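Local coordinates for microcompartments protein (PDB 5VGU) that probably forms part of the protein shell of the beta-carboxysome, assembling as a hexamer of BMC-domain subunits, at residues Ala93-Glu96 against Asn97-Arg100. Residues are numbered along the deposited sequence; the frame is centred on the assembly and turned at random.
Sequences AYNE and NVER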
# COMPACT_ATOMS: atom_id res chain seq x y z
N ALA A 93 1.19 -3.44 -22.30
CA ALA A 93 1.07 -2.96 -23.66
C ALA A 93 2.09 -1.86 -23.96
O ALA A 93 2.54 -1.15 -23.06
CB ALA A 93 -0.35 -2.44 -23.91
N TYR A 94 2.44 -1.73 -25.23
CA TYR A 94 3.07 -0.51 -25.70
C TYR A 94 2.14 0.67 -25.42
O TYR A 94 0.92 0.51 -25.30
CB TYR A 94 3.36 -0.60 -27.20
CG TYR A 94 4.48 -1.53 -27.60
CD1 TYR A 94 5.81 -1.16 -27.45
CD2 TYR A 94 4.20 -2.77 -28.20
CE1 TYR A 94 6.83 -2.00 -27.85
CE2 TYR A 94 5.22 -3.61 -28.60
CZ TYR A 94 6.54 -3.21 -28.43
OH TYR A 94 7.57 -4.03 -28.82
N ASN A 95 2.73 1.85 -25.26
CA ASN A 95 1.97 3.07 -25.00
C ASN A 95 2.63 4.24 -25.72
O ASN A 95 3.76 4.15 -26.22
CB ASN A 95 1.87 3.34 -23.50
CG ASN A 95 3.23 3.49 -22.85
OD1 ASN A 95 3.95 4.42 -23.16
ND2 ASN A 95 3.59 2.55 -21.98
N GLU A 96 1.91 5.36 -25.78
CA GLU A 96 2.40 6.48 -26.58
C GLU A 96 3.68 7.09 -25.99
O GLU A 96 4.50 7.64 -26.74
CB GLU A 96 1.29 7.52 -26.72
CG GLU A 96 0.91 8.25 -25.42
CD GLU A 96 -0.43 8.98 -25.51
OE1 GLU A 96 -0.45 10.20 -25.76
OE2 GLU A 96 -1.48 8.33 -25.32
N ASN A 97 3.89 6.94 -24.68
CA ASN A 97 5.11 7.47 -24.05
C ASN A 97 6.37 6.78 -24.56
O ASN A 97 7.46 7.37 -24.53
CB ASN A 97 4.96 7.31 -22.53
CG ASN A 97 6.04 8.02 -21.75
OD1 ASN A 97 6.46 9.11 -22.10
ND2 ASN A 97 6.48 7.39 -20.66
N VAL A 98 6.28 5.52 -25.02
CA VAL A 98 7.47 4.77 -25.43
C VAL A 98 7.46 4.44 -26.92
O VAL A 98 8.33 3.71 -27.38
CB VAL A 98 7.64 3.50 -24.58
CG1 VAL A 98 7.80 3.85 -23.10
CG2 VAL A 98 6.47 2.54 -24.76
N GLU A 99 6.55 5.03 -27.68
CA GLU A 99 6.45 4.70 -29.10
C GLU A 99 7.77 4.92 -29.84
O GLU A 99 8.17 4.10 -30.67
CB GLU A 99 5.31 5.52 -29.73
CG GLU A 99 5.12 5.30 -31.23
CD GLU A 99 4.01 6.19 -31.79
OE1 GLU A 99 3.12 6.60 -31.01
OE2 GLU A 99 4.07 6.50 -33.00
N ARG A 100 8.45 6.03 -29.57
CA ARG A 100 9.66 6.33 -30.32
C ARG A 100 10.75 5.29 -30.07
O ARG A 100 11.61 5.08 -30.93
CB ARG A 100 10.17 7.74 -29.97
CG ARG A 100 10.69 7.94 -28.56
CD ARG A 100 10.89 9.42 -28.30
NE ARG A 100 11.48 9.72 -27.01
CZ ARG A 100 10.80 9.82 -25.87
NH1 ARG A 100 9.48 9.60 -25.83
NH2 ARG A 100 11.45 10.12 -24.75
O HOH W 1 7.43 8.28 -28.07
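Asn95 and Val98 meet in a type I beta turn that leads the chain into helix 99-104, the last of the modelled chain in this BMC-fold subunit, with Val98 at the N-cap. The turn is tied by the backbone: Val98 N gives a hydrogen bond to Asn95 O at 3.1 Å, reaching the oxygen from above the carbonyl plane, 53° out of it. The same N-H also has a weak, bent bond to Asn95 OD1 at 3.2 Å. That side-chain oxygen is brought back over the turn because CG sits between the backbone N and the carbonyl carbon (chi1 59°), and it lies 2.9 Å from Asn97 N. The other end of the amide, ND2, donates to Val33 O, so Asn95 links the turn to strand 30-39. With an alanine here, Val33 O would probably lose this donor, and the turn its side-chain acceptor. Val98 is the buried residue of the group: its CG2 packs 3.5 Å from Asn95 OD1, and its side chain also touches Thr31 of its own strand 30-39 and Val89 of a second subunit. Arg100 reaches that subunit too, through a salt bridge from NH2 to its Glu84. One residue on from Asn95, Glu96 O accepts a long, weak hydrogen bond from Glu99 N and another from a water; that water accepts from Arg100 N at 2.9 Å and, weakly, from Arg100 NH1, lying in plane at the guanidinium edge.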